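Local coordinates for protein glutathione peroxidase-like peroxiredoxin HYR1 (Saccharomyces cerevisiae, PDB 3CMI) that reduces hydroperoxides with thioredoxin as electron donor and senses hydroperoxide stress, oxidising and thereby activating the transcription factor YAP1, at residues A[34-39]-A[65-70]; A[52-57]-A[96-101]; A[38-43]-A[133-138]; A[137-142]-A[161-166]. All coordinates share one frame; numbering follows the deposited sequence.

Strand 34-41 near the N terminus starts two of the closures. Contact 1 shuts the first, pairing 34-39 with 65-70 around helix 47-60 to make a parallel beta-alpha-beta unit. Contact 2 starts from that helix and reaches 96-101, past strand 65-72, so it crosses contact 1 along the chain; P99 and M101 also touch G69 of contact 1. Contact 3 closes the longest loop, from 38-43 to 133-138, with contact 2 nested inside it, and brings an antiparallel strand to the other side of strand 34-41. Contact 4 begins where contact 3 ends and lays helix 160-167 against strand 137-140, giving the sheet its C-terminal cover.

Contact 1: A[34-39]-A[65-70]; sequences VVLIVN and FTIIGF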
loop_
_atom_site.group_PDB
_atom_site.type_symbol
_atom_site.label_atom_id
_atom_site.label_comp_id
_atom_site.label_asym_id
_atom_site.label_seq_id
_atom_site.Cartn_x
_atom_site.Cartn_y
_atom_site.Cartn_z
ATOM N N VAL A 34 6.939 2.432 -9.041
ATOM C CA VAL A 34 6.926 1.430 -7.984
ATOM C C VAL A 34 6.000 1.954 -6.882
ATOM O O VAL A 34 6.087 3.116 -6.493
ATOM C CB VAL A 34 8.357 1.143 -7.452
ATOM C CG1 VAL A 34 8.329 0.184 -6.254
ATOM C CG2 VAL A 34 9.246 0.582 -8.570
ATOM N N VAL A 35 5.099 1.105 -6.401
ATOM C CA VAL A 35 4.095 1.525 -5.422
ATOM C C VAL A 35 4.103 0.630 -4.184
ATOM O O VAL A 35 4.077 -0.601 -4.292
ATOM C CB VAL A 35 2.655 1.540 -6.034
ATOM C CG1 VAL A 35 1.653 2.157 -5.063
ATOM C CG2 VAL A 35 2.630 2.299 -7.358
ATOM N N LEU A 36 4.141 1.260 -3.014
ATOM C CA LEU A 36 3.975 0.554 -1.746
ATOM C C LEU A 36 2.554 0.845 -1.262
ATOM O O LEU A 36 2.194 2.000 -1.056
ATOM C CB LEU A 36 5.024 1.045 -0.742
ATOM C CG LEU A 36 5.495 0.263 0.498
ATOM C CD1 LEU A 36 4.998 0.890 1.790
ATOM C CD2 LEU A 36 5.146 -1.224 0.456
ATOM N N ILE A 37 1.728 -0.190 -1.132
ATOM C CA ILE A 37 0.386 0.006 -0.607
ATOM C C ILE A 37 0.324 -0.472 0.837
ATOM O O ILE A 37 0.598 -1.635 1.134
ATOM C CB ILE A 37 -0.710 -0.651 -1.497
ATOM C CG1 ILE A 37 -0.693 -0.011 -2.892
ATOM C CG2 ILE A 37 -2.100 -0.484 -0.859
ATOM C CD1 ILE A 37 -1.702 -0.573 -3.858
ATOM N N VAL A 38 -0.030 0.445 1.732
ATOM C CA VAL A 38 -0.031 0.162 3.164
ATOM C C VAL A 38 -1.372 0.533 3.799
ATOM O O VAL A 38 -1.881 1.640 3.607
ATOM C CB VAL A 38 1.163 0.867 3.884
ATOM C CG1 VAL A 38 1.109 2.394 3.704
ATOM C CG2 VAL A 38 1.209 0.504 5.351
ATOM N N ASN A 39 -1.960 -0.408 4.530
ATOM C CA ASN A 39 -3.119 -0.079 5.349
ATOM C C ASN A 39 -2.645 0.557 6.647
ATOM O O ASN A 39 -1.746 0.052 7.322
ATOM C CB ASN A 39 -4.040 -1.280 5.593
ATOM C CG ASN A 39 -3.371 -2.390 6.373
ATOM O OD1 ASN A 39 -3.706 -2.645 7.532
ATOM N ND2 ASN A 39 -2.431 -3.068 5.738
ATOM N N PHE A 65 8.600 6.508 -7.292
ATOM C CA PHE A 65 8.106 5.677 -6.202
ATOM C C PHE A 65 7.068 6.459 -5.427
ATOM O O PHE A 65 7.203 7.670 -5.242
ATOM C CB PHE A 65 9.246 5.281 -5.260
ATOM C CG PHE A 65 8.784 4.582 -3.997
ATOM C CD1 PHE A 65 8.458 3.226 -4.011
ATOM C CD2 PHE A 65 8.671 5.289 -2.796
ATOM C CE1 PHE A 65 8.034 2.578 -2.847
ATOM C CE2 PHE A 65 8.247 4.658 -1.632
ATOM C CZ PHE A 65 7.927 3.299 -1.655
ATOM N N THR A 66 6.034 5.765 -4.970
ATOM C CA THR A 66 5.046 6.391 -4.105
ATOM C C THR A 66 4.480 5.403 -3.095
ATOM O O THR A 66 4.685 4.194 -3.222
ATOM C CB THR A 66 3.917 7.078 -4.915
ATOM O OG1 THR A 66 3.225 7.997 -4.063
ATOM C CG2 THR A 66 2.935 6.050 -5.495
ATOM N N ILE A 67 3.798 5.939 -2.083
ATOM C CA ILE A 67 3.097 5.140 -1.080
ATOM C C ILE A 67 1.637 5.566 -1.032
ATOM O O ILE A 67 1.338 6.754 -0.899
ATOM C CB ILE A 67 3.714 5.295 0.332
ATOM C CG1 ILE A 67 5.209 4.940 0.313
ATOM C CG2 ILE A 67 2.975 4.403 1.344
ATOM C CD1 ILE A 67 5.936 5.277 1.589
ATOM N N ILE A 68 0.734 4.598 -1.154
ATOM C CA ILE A 68 -0.690 4.881 -0.990
ATOM C C ILE A 68 -1.117 4.314 0.364
ATOM O O ILE A 68 -1.044 3.102 0.590
ATOM C CB ILE A 68 -1.555 4.298 -2.155
ATOM C CG1 ILE A 68 -0.912 4.571 -3.530
ATOM C CG2 ILE A 68 -2.996 4.830 -2.089
ATOM C CD1 ILE A 68 -0.695 6.067 -3.882
ATOM N N GLY A 69 -1.510 5.202 1.274
ATOM C CA GLY A 69 -1.922 4.798 2.619
ATOM C C GLY A 69 -3.430 4.696 2.744
ATOM O O GLY A 69 -4.141 5.645 2.434
ATOM N N PHE A 70 -3.915 3.540 3.189
ATOM C CA PHE A 70 -5.343 3.328 3.400
ATOM C C PHE A 70 -5.671 3.256 4.895
ATOM O O PHE A 70 -5.366 2.252 5.552
ATOM C CB PHE A 70 -5.815 2.040 2.709
ATOM C CG PHE A 70 -5.927 2.142 1.211
ATOM C CD1 PHE A 70 -4.830 1.864 0.393
ATOM C CD2 PHE A 70 -7.138 2.484 0.612
ATOM C CE1 PHE A 70 -4.938 1.940 -0.996
ATOM C CE2 PHE A 70 -7.257 2.563 -0.771
ATOM C CZ PHE A 70 -6.154 2.290 -1.578
#
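In the parallel strand pair of a beta-alpha-beta unit, V34 to N39 run beside F65 to F70 in matched register, V34 level with F65 and N39 level with F70. The axes of the two short strand segments approach to 4.7 Å and diverge by 17°. Five backbone hydrogen bonds join them, passing back and forth in the staggered parallel pattern: T66 N to V34 O, L36 N to T66 O, I68 N to L36 O, V38 N to I68 O and F70 N to V38 O, the last being the shortest at 2.8 Å. Helix 47-60 forms the crossover between the strands, as in the thioredoxin-like fold of glutathione peroxidases, and it covers the face carrying L36, F65 and I67. On that face F65 has CG anti to its backbone N (chi1 172°), which turns the ring over toward the neighbouring strand. The ring edge then meets V34 CG1, 3.8 Å from F65 CD1, while F65 CZ lies 3.8 Å from L36 CB. Further along, one methyl branch meets another, with V38 CG1 3.6 Å from I67 CG2. The other face carries V35, I37, I68 and F70. Here V35 CG1 reaches I68 CG1 at 3.8 Å, and I37 CG2 comes obliquely to the F70 ring, 3.7 Å from F70 CE1. Y115 of helix 113-121 packs against I37 on this side and forms an edge-to-face pair with the F70 ring.

Contact 2: A[52-57]-A[96-101]; sequences ELEALY and VTFPIM
L53 starts the contact from the helix, its CB resting 3.8 Å from CE2 of the F98 ring. One residue on, E54 reaches out to T97. Its CG is anti to the backbone N (chi1 -177°) and the chain bends at the next torsion, so that the glutamate chain crosses the T97 side chain at about a right angle and brings both carboxylate oxygens to T97. Two hydrogen bonds grip the group: T97 OG1 donates to the syn lone pair of E54 OE1 at 2.6 Å, and T97 N donates to E54 OE2 at 2.8 Å from above the carboxylate plane, 39° out of it. K58 adds a salt bridge to E54 OE1, which probably offsets part of the charge of this partly exposed carboxylate. A turn later Y57 presents a ring face to F98. F98 CB sits 3.5 Å from the centroid of the Y57 ring, almost exactly on the ring normal, a CH-pi contact. The F98 ring continues with its edge toward the same Y57 ring in a T-shaped stack, planes at 73°, and T97 OG1 touches the Y57 edge near its plane. F98 is itself flanked on one face by V96 CG2. The segment 96-101 follows the unmodelled residues 77-94, which include C90, the inferred redox partner of C44. It is thereby fastened to helix 47-60, while F98 packs on I67, Y57 on T66, and the backbones of P99 and M101 bond to G69 of strand 65-72.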
loop_
_atom_site.group_PDB
_atom_site.type_symbol
_atom_site.label_atom_id
_atom_site.label_comp_id
_atom_site.label_asym_id
_atom_site.label_seq_id
_atom_site.Cartn_x
_atom_site.Cartn_y
_atom_site.Cartn_z
ATOM N N GLU A 52 8.766 6.066 9.585
ATOM C CA GLU A 52 9.517 5.168 8.706
ATOM C C GLU A 52 8.992 5.182 7.267
ATOM O O GLU A 52 9.777 5.164 6.319
ATOM C CB GLU A 52 9.552 3.736 9.260
ATOM C CG GLU A 52 10.585 3.519 10.365
ATOM C CD GLU A 52 11.086 2.077 10.456
ATOM O OE1 GLU A 52 11.257 1.574 11.591
ATOM O OE2 GLU A 52 11.325 1.448 9.399
ATOM N N LEU A 53 7.667 5.218 7.113
ATOM C CA LEU A 53 7.037 5.296 5.796
ATOM C C LEU A 53 7.378 6.604 5.097
ATOM O O LEU A 53 7.735 6.606 3.918
ATOM C CB LEU A 53 5.518 5.145 5.908
ATOM C CG LEU A 53 4.977 3.759 6.269
ATOM C CD1 LEU A 53 3.538 3.872 6.732
ATOM C CD2 LEU A 53 5.114 2.781 5.103
ATOM N N GLU A 54 7.267 7.707 5.836
ATOM C CA GLU A 54 7.596 9.038 5.328
ATOM C C GLU A 54 9.058 9.130 4.886
ATOM O O GLU A 54 9.357 9.739 3.855
ATOM C CB GLU A 54 7.268 10.106 6.378
ATOM C CG GLU A 54 7.492 11.567 5.941
ATOM C CD GLU A 54 6.611 12.015 4.777
ATOM O OE1 GLU A 54 6.861 13.116 4.255
ATOM O OE2 GLU A 54 5.678 11.286 4.376
ATOM N N ALA A 55 9.954 8.507 5.654
ATOM C CA ALA A 55 11.372 8.460 5.315
ATOM C C ALA A 55 11.600 7.711 4.000
ATOM O O ALA A 55 12.388 8.144 3.164
ATOM C CB ALA A 55 12.188 7.831 6.453
ATOM N N LEU A 56 10.899 6.592 3.825
ATOM C CA LEU A 56 10.954 5.817 2.586
ATOM C C LEU A 56 10.491 6.666 1.406
ATOM O O LEU A 56 11.153 6.722 0.365
ATOM C CB LEU A 56 10.070 4.572 2.711
ATOM C CG LEU A 56 10.286 3.390 1.763
ATOM C CD1 LEU A 56 11.622 2.698 2.041
ATOM C CD2 LEU A 56 9.127 2.407 1.901
ATOM N N TYR A 57 9.363 7.347 1.594
ATOM C CA TYR A 57 8.775 8.195 0.566
ATOM C C TYR A 57 9.701 9.345 0.191
ATOM O O TYR A 57 9.968 9.560 -0.990
ATOM C CB TYR A 57 7.414 8.725 1.027
ATOM C CG TYR A 57 6.705 9.617 0.030
ATOM C CD1 TYR A 57 6.299 9.127 -1.217
ATOM C CD2 TYR A 57 6.409 10.945 0.344
ATOM C CE1 TYR A 57 5.633 9.943 -2.128
ATOM C CE2 TYR A 57 5.750 11.769 -0.564
ATOM C CZ TYR A 57 5.369 11.262 -1.796
ATOM O OH TYR A 57 4.709 12.077 -2.693
ATOM N N VAL A 96 2.157 12.802 7.262
ATOM C CA VAL A 96 2.940 12.299 6.132
ATOM C C VAL A 96 2.648 13.138 4.883
ATOM O O VAL A 96 1.719 13.955 4.886
ATOM C CB VAL A 96 2.649 10.796 5.865
ATOM C CG1 VAL A 96 3.013 9.949 7.083
ATOM C CG2 VAL A 96 1.187 10.575 5.475
ATOM N N THR A 97 3.436 12.949 3.827
ATOM C CA THR A 97 3.251 13.731 2.595
ATOM C C THR A 97 2.877 12.885 1.372
ATOM O O THR A 97 2.709 13.416 0.274
ATOM C CB THR A 97 4.484 14.594 2.251
ATOM O OG1 THR A 97 5.623 13.748 2.075
ATOM C CG2 THR A 97 4.769 15.625 3.350
ATOM N N PHE A 98 2.758 11.575 1.557
ATOM C CA PHE A 98 2.343 10.694 0.471
ATOM C C PHE A 98 0.820 10.542 0.466
ATOM O O PHE A 98 0.180 10.834 1.476
ATOM C CB PHE A 98 3.055 9.334 0.562
ATOM C CG PHE A 98 2.892 8.634 1.883
ATOM C CD1 PHE A 98 1.744 7.889 2.164
ATOM C CD2 PHE A 98 3.905 8.682 2.834
ATOM C CE1 PHE A 98 1.603 7.225 3.381
ATOM C CE2 PHE A 98 3.771 8.022 4.052
ATOM C CZ PHE A 98 2.617 7.292 4.326
ATOM N N PRO A 99 0.232 10.103 -0.668
ATOM C CA PRO A 99 -1.237 10.037 -0.759
ATOM C C PRO A 99 -1.912 9.182 0.317
ATOM O O PRO A 99 -1.583 8.006 0.487
ATOM C CB PRO A 99 -1.478 9.442 -2.153
ATOM C CG PRO A 99 -0.260 9.813 -2.923
ATOM C CD PRO A 99 0.863 9.681 -1.933
ATOM N N ILE A 100 -2.844 9.807 1.035
ATOM C CA ILE A 100 -3.705 9.139 2.009
ATOM C C ILE A 100 -5.125 9.107 1.448
ATOM O O ILE A 100 -5.611 10.095 0.900
ATOM C CB ILE A 100 -3.666 9.852 3.395
ATOM C CG1 ILE A 100 -2.247 9.827 3.993
ATOM C CG2 ILE A 100 -4.705 9.275 4.366
ATOM C CD1 ILE A 100 -1.723 8.445 4.412
ATOM N N MET A 101 -5.782 7.959 1.571
ATOM C CA MET A 101 -7.100 7.760 0.976
ATOM C C MET A 101 -8.195 7.880 2.029
ATOM O O MET A 101 -7.901 8.020 3.215
ATOM C CB MET A 101 -7.164 6.385 0.299
ATOM C CG MET A 101 -6.067 6.116 -0.731
ATOM S SD MET A 101 -6.280 7.013 -2.286
ATOM C CE MET A 101 -5.120 8.357 -2.064
#

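Contact 3: A[38-43]-A[133-138]; sequences VNVASK and WNFEKF
F135 and V40 meet obliquely, V40 CG2 approaching the phenyl ring 3.7 Å from F135 CE1. The ring tip reaches on to A41, where F135 CZ lies 4.1 Å from A41 CB, and V38 CG2 comes to the ring edge near its plane. F135 has a positive phi (69°), and this left-handed backbone turns its CB away from strand 34-41, yet with CG anti to the carbonyl carbon the ring folds back along the strand. Its backbone stays attached through F135 N, which donates to N39 O at 2.7 Å; a weak bond runs from N39 N to E136 O. On the other side of the strand from V38 and K137, the amide end of N39 comes close to the loop backbone. N39 ND2 donates to a water 2.7 Å away, and that water donates to E136 O. A41 CB packs 3.8 Å from CG of the N134 amide, which also stands with ND2 over one face of the W133 indole. E136 sends its carboxylate elsewhere, to a salt bridge with R149, and K137 NZ curls back to hydrogen-bond F135 O at 2.7 Å and also bonds T154 O. Y50 of helix 47-60 meets the F135 ring edge to face. V38 and K137 form an antiparallel non-hydrogen-bonded pair. The A41 side chain is about 8 Å from that of C44, the peroxidatic cysteine, and W133, N134 and F135 form the Trp-Asn-Phe signature of glutathione peroxidases, whose Trp and Asn in relatives belong to the active site.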
loop_
_atom_site.group_PDB
_atom_site.type_symbol
_atom_site.label_atom_id
_atom_site.label_comp_id
_atom_site.label_asym_id
_atom_site.label_seq_id
_atom_site.Cartn_x
_atom_site.Cartn_y
_atom_site.Cartn_z
ATOM N N VAL A 38 -0.030 0.445 1.732
ATOM C CA VAL A 38 -0.031 0.162 3.164
ATOM C C VAL A 38 -1.372 0.533 3.799
ATOM O O VAL A 38 -1.881 1.640 3.607
ATOM C CB VAL A 38 1.163 0.867 3.884
ATOM C CG1 VAL A 38 1.109 2.394 3.704
ATOM C CG2 VAL A 38 1.209 0.504 5.351
ATOM N N ASN A 39 -1.960 -0.408 4.530
ATOM C CA ASN A 39 -3.119 -0.079 5.349
ATOM C C ASN A 39 -2.645 0.557 6.647
ATOM O O ASN A 39 -1.746 0.052 7.322
ATOM C CB ASN A 39 -4.040 -1.280 5.593
ATOM C CG ASN A 39 -3.371 -2.390 6.373
ATOM O OD1 ASN A 39 -3.706 -2.645 7.532
ATOM N ND2 ASN A 39 -2.431 -3.068 5.738
ATOM N N VAL A 40 -3.248 1.687 6.969
ATOM C CA VAL A 40 -2.773 2.549 8.025
ATOM C C VAL A 40 -3.795 2.602 9.157
ATOM O O VAL A 40 -4.984 2.380 8.934
ATOM C CB VAL A 40 -2.435 3.937 7.415
ATOM C CG1 VAL A 40 -2.934 5.095 8.268
ATOM C CG2 VAL A 40 -0.947 4.020 7.112
ATOM N N ALA A 41 -3.321 2.858 10.371
ATOM C CA ALA A 41 -4.185 2.895 11.545
ATOM C C ALA A 41 -5.026 4.168 11.581
ATOM O O ALA A 41 -4.497 5.279 11.486
ATOM C CB ALA A 41 -3.367 2.760 12.811
ATOM N N SER A 42 -6.340 3.989 11.714
ATOM C CA SER A 42 -7.275 5.106 11.801
ATOM C C SER A 42 -7.123 5.841 13.133
ATOM O O SER A 42 -7.308 7.057 13.201
ATOM C CB SER A 42 -8.709 4.612 11.619
ATOM O OG SER A 42 -9.610 5.694 11.476
ATOM N N LYS A 43 -6.780 5.094 14.181
ATOM C CA LYS A 43 -6.529 5.658 15.506
ATOM C C LYS A 43 -5.081 6.126 15.654
ATOM O O LYS A 43 -4.197 5.698 14.904
ATOM C CB LYS A 43 -6.868 4.641 16.602
ATOM C CG LYS A 43 -8.354 4.364 16.759
ATOM C CD LYS A 43 -8.612 3.341 17.855
ATOM C CE LYS A 43 -10.103 3.122 18.065
ATOM N NZ LYS A 43 -10.371 2.103 19.117
ATOM N N TRP A 133 -3.214 -7.249 10.616
ATOM C CA TRP A 133 -3.149 -6.084 11.495
ATOM C C TRP A 133 -2.810 -4.804 10.732
ATOM O O TRP A 133 -2.634 -4.825 9.512
ATOM C CB TRP A 133 -2.148 -6.323 12.640
ATOM C CG TRP A 133 -2.634 -5.800 13.968
ATOM C CD1 TRP A 133 -3.658 -6.309 14.727
ATOM C CD2 TRP A 133 -2.125 -4.672 14.690
ATOM N NE1 TRP A 133 -3.815 -5.565 15.873
ATOM C CE2 TRP A 133 -2.888 -4.555 15.877
ATOM C CE3 TRP A 133 -1.097 -3.749 14.452
ATOM C CZ2 TRP A 133 -2.654 -3.550 16.824
ATOM C CZ3 TRP A 133 -0.865 -2.746 15.394
ATOM C CH2 TRP A 133 -1.641 -2.657 16.566
ATOM N N ASN A 134 -2.739 -3.692 11.456
ATOM C CA ASN A 134 -2.285 -2.418 10.898
ATOM C C ASN A 134 -0.936 -2.538 10.197
ATOM O O ASN A 134 -0.088 -3.328 10.612
ATOM C CB ASN A 134 -2.181 -1.370 12.005
ATOM C CG ASN A 134 -3.527 -0.993 12.584
ATOM O OD1 ASN A 134 -4.495 -0.776 11.852
ATOM N ND2 ASN A 134 -3.594 -0.903 13.908
ATOM N N PHE A 135 -0.753 -1.762 9.129
ATOM C CA PHE A 135 0.552 -1.605 8.453
ATOM C C PHE A 135 1.076 -2.837 7.707
ATOM O O PHE A 135 2.288 -3.041 7.608
ATOM C CB PHE A 135 1.622 -1.047 9.411
ATOM C CG PHE A 135 1.215 0.223 10.097
ATOM C CD1 PHE A 135 1.205 1.432 9.406
ATOM C CD2 PHE A 135 0.840 0.213 11.435
ATOM C CE1 PHE A 135 0.822 2.613 10.039
ATOM C CE2 PHE A 135 0.456 1.384 12.079
ATOM C CZ PHE A 135 0.445 2.588 11.381
ATOM N N GLU A 136 0.168 -3.644 7.173
ATOM C CA GLU A 136 0.541 -4.657 6.194
ATOM C C GLU A 136 0.835 -3.943 4.864
ATOM O O GLU A 136 0.233 -2.907 4.564
ATOM C CB GLU A 136 -0.577 -5.691 6.044
ATOM C CG GLU A 136 -0.078 -7.079 5.722
ATOM C CD GLU A 136 -1.081 -8.180 6.030
ATOM O OE1 GLU A 136 -1.476 -8.879 5.085
ATOM O OE2 GLU A 136 -1.467 -8.366 7.204
ATOM N N LYS A 137 1.766 -4.491 4.086
ATOM C CA LYS A 137 2.339 -3.799 2.927
ATOM C C LYS A 137 2.377 -4.670 1.671
ATOM O O LYS A 137 2.737 -5.858 1.727
ATOM C CB LYS A 137 3.764 -3.334 3.244
ATOM C CG LYS A 137 3.901 -2.464 4.495
ATOM C CD LYS A 137 5.252 -2.668 5.146
ATOM C CE LYS A 137 5.339 -1.967 6.497
ATOM N NZ LYS A 137 4.976 -2.857 7.635
ATOM N N PHE A 138 2.002 -4.070 0.545
ATOM C CA PHE A 138 2.085 -4.710 -0.764
ATOM C C PHE A 138 2.963 -3.849 -1.658
ATOM O O PHE A 138 2.751 -2.640 -1.766
ATOM C CB PHE A 138 0.706 -4.823 -1.422
ATOM C CG PHE A 138 -0.264 -5.724 -0.702
ATOM C CD1 PHE A 138 -0.968 -5.273 0.416
ATOM C CD2 PHE A 138 -0.531 -7.001 -1.187
ATOM C CE1 PHE A 138 -1.892 -6.099 1.060
ATOM C CE2 PHE A 138 -1.454 -7.825 -0.554
ATOM C CZ PHE A 138 -2.130 -7.378 0.576
HETATM O O HOH W 1 -1.907 -3.119 3.139
HETATM O O HOH W 2 -5.155 -0.418 9.258
#

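Contact 4: A[137-142]-A[161-166]; sequences KFLVDK and ETIEEL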
loop_
_atom_site.group_PDB
_atom_site.type_symbol
_atom_site.label_atom_id
_atom_site.label_comp_id
_atom_site.label_asym_id
_atom_site.label_seq_id
_atom_site.Cartn_x
_atom_site.Cartn_y
_atom_site.Cartn_z
ATOM N N LYS A 137 1.766 -4.491 4.086
ATOM C CA LYS A 137 2.339 -3.799 2.927
ATOM C C LYS A 137 2.377 -4.670 1.671
ATOM O O LYS A 137 2.737 -5.858 1.727
ATOM C CB LYS A 137 3.764 -3.334 3.244
ATOM C CG LYS A 137 3.901 -2.464 4.495
ATOM C CD LYS A 137 5.252 -2.668 5.146
ATOM C CE LYS A 137 5.339 -1.967 6.497
ATOM N NZ LYS A 137 4.976 -2.857 7.635
ATOM N N PHE A 138 2.002 -4.070 0.545
ATOM C CA PHE A 138 2.085 -4.710 -0.764
ATOM C C PHE A 138 2.963 -3.849 -1.658
ATOM O O PHE A 138 2.751 -2.640 -1.766
ATOM C CB PHE A 138 0.706 -4.823 -1.422
ATOM C CG PHE A 138 -0.264 -5.724 -0.702
ATOM C CD1 PHE A 138 -0.968 -5.273 0.416
ATOM C CD2 PHE A 138 -0.531 -7.001 -1.187
ATOM C CE1 PHE A 138 -1.892 -6.099 1.060
ATOM C CE2 PHE A 138 -1.454 -7.825 -0.554
ATOM C CZ PHE A 138 -2.130 -7.378 0.576
ATOM N N LEU A 139 3.941 -4.473 -2.305
ATOM C CA LEU A 139 4.820 -3.768 -3.224
ATOM C C LEU A 139 4.404 -4.091 -4.657
ATOM O O LEU A 139 4.260 -5.264 -5.020
ATOM C CB LEU A 139 6.272 -4.173 -2.955
ATOM C CG LEU A 139 7.454 -3.252 -3.260
ATOM C CD1 LEU A 139 7.243 -1.805 -2.804
ATOM C CD2 LEU A 139 8.705 -3.842 -2.624
ATOM N N VAL A 140 4.199 -3.046 -5.459
ATOM C CA VAL A 140 3.724 -3.179 -6.835
ATOM C C VAL A 140 4.768 -2.739 -7.877
ATOM O O VAL A 140 5.443 -1.719 -7.719
ATOM C CB VAL A 140 2.376 -2.419 -7.041
ATOM C CG1 VAL A 140 1.875 -2.544 -8.473
ATOM C CG2 VAL A 140 1.314 -2.935 -6.065
ATOM N N ASP A 141 4.867 -3.549 -8.931
ATOM C CA ASP A 141 5.695 -3.361 -10.138
ATOM C C ASP A 141 5.538 -1.989 -10.807
ATOM O O ASP A 141 4.549 -1.285 -10.580
ATOM C CB ASP A 141 5.210 -4.402 -11.161
ATOM C CG ASP A 141 6.315 -5.017 -11.966
ATOM O OD1 ASP A 141 6.937 -4.301 -12.776
ATOM O OD2 ASP A 141 6.531 -6.236 -11.822
ATOM N N LYS A 142 6.509 -1.637 -11.654
ATOM C CA LYS A 142 6.366 -0.513 -12.588
ATOM C C LYS A 142 5.389 -0.833 -13.730
ATOM O O LYS A 142 4.900 0.073 -14.412
ATOM C CB LYS A 142 7.721 -0.106 -13.169
ATOM C CG LYS A 142 8.548 0.780 -12.256
ATOM C CD LYS A 142 9.819 1.255 -12.942
ATOM C CE LYS A 142 10.537 2.310 -12.108
ATOM N NZ LYS A 142 9.789 3.606 -12.017
ATOM N N GLU A 161 15.989 -2.137 -0.337
ATOM C CA GLU A 161 16.744 -2.896 -1.343
ATOM C C GLU A 161 15.864 -3.534 -2.421
ATOM O O GLU A 161 16.207 -3.515 -3.604
ATOM C CB GLU A 161 17.623 -3.957 -0.674
ATOM C CG GLU A 161 18.844 -3.391 0.036
ATOM C CD GLU A 161 19.853 -2.786 -0.920
ATOM O OE1 GLU A 161 20.258 -1.629 -0.701
ATOM O OE2 GLU A 161 20.240 -3.462 -1.893
ATOM N N THR A 162 14.735 -4.096 -2.003
ATOM C CA THR A 162 13.738 -4.619 -2.928
ATOM C C THR A 162 13.128 -3.493 -3.779
ATOM O O THR A 162 12.924 -3.656 -4.984
ATOM C CB THR A 162 12.624 -5.366 -2.165
ATOM O OG1 THR A 162 13.202 -6.430 -1.403
ATOM C CG2 THR A 162 11.572 -5.935 -3.125
ATOM N N ILE A 163 12.837 -2.357 -3.151
ATOM C CA ILE A 163 12.334 -1.182 -3.880
ATOM C C ILE A 163 13.349 -0.740 -4.935
ATOM O O ILE A 163 12.976 -0.435 -6.069
ATOM C CB ILE A 163 11.939 -0.014 -2.928
ATOM C CG1 ILE A 163 10.697 -0.397 -2.114
ATOM C CG2 ILE A 163 11.624 1.284 -3.709
ATOM C CD1 ILE A 163 10.408 0.514 -0.933
ATOM N N GLU A 164 14.629 -0.749 -4.569
ATOM C CA GLU A 164 15.689 -0.324 -5.484
ATOM C C GLU A 164 15.792 -1.208 -6.726
ATOM O O GLU A 164 15.983 -0.689 -7.824
ATOM C CB GLU A 164 17.042 -0.193 -4.763
ATOM C CG GLU A 164 17.104 1.063 -3.899
ATOM C CD GLU A 164 18.484 1.402 -3.371
ATOM O OE1 GLU A 164 19.502 0.947 -3.943
ATOM O OE2 GLU A 164 18.547 2.154 -2.375
ATOM N N GLU A 165 15.649 -2.525 -6.567
ATOM C CA GLU A 165 15.711 -3.424 -7.729
ATOM C C GLU A 165 14.500 -3.308 -8.656
ATOM O O GLU A 165 14.618 -3.514 -9.864
ATOM C CB GLU A 165 16.030 -4.885 -7.346
ATOM C CG GLU A 165 15.000 -5.628 -6.512
ATOM C CD GLU A 165 15.520 -6.976 -5.984
ATOM O OE1 GLU A 165 16.471 -7.540 -6.565
ATOM O OE2 GLU A 165 14.967 -7.483 -4.982
ATOM N N LEU A 166 13.346 -2.964 -8.088
ATOM C CA LEU A 166 12.144 -2.694 -8.883
ATOM C C LEU A 166 12.241 -1.359 -9.619
ATOM O O LEU A 166 11.723 -1.214 -10.725
ATOM C CB LEU A 166 10.886 -2.713 -8.012
ATOM C CG LEU A 166 10.456 -4.019 -7.342
ATOM C CD1 LEU A 166 9.192 -3.775 -6.539
ATOM C CD2 LEU A 166 10.240 -5.132 -8.360
#
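L139 makes most of this contact, meeting T162, I163 and L166 through apolar packing alone. Its two methyl branches and CG split the task. L139 CD2 touches T162 CG2 at 3.6 Å, L139 CD1 lies 3.8 Å from I163 CG1, and L139 CG is 3.7 Å from L166 CD1. The isoleucine side chain crosses the leucine at about a right angle, whereas T162 and L166 come in obliquely, so the branched end of the leucine is met from three positions spanning a little over one turn of helix. The CA-CB bond of L139 points toward the helix, and with CG roughly anti to the backbone N (chi1 -153°) both methyls reach it. L166 starts out to one side, but its CD1 end swings in to cover L139. No hydrogen bond links the two segments. In the fold this is a helix lying on a sheet: the axes of the short segments 137-140 and 161-166 come within 10.1 Å and are only 21° from parallel, in the manner of alpha/beta layers such as the thioredoxin-like fold. The helix spans the neighbouring strands as well, L166 touching V34 on one side and T162 touching Y147 and Y150 on the other. At the end of the contact the aliphatic part of K142 passes alongside the helix backbone, K142 CD 3.8 Å from L166 O, before the chain bends at its last torsion and K142 NZ bonds to G32 O. T162 and L166 are one helical turn apart, L166 N bonding T162 O at 3.2 Å.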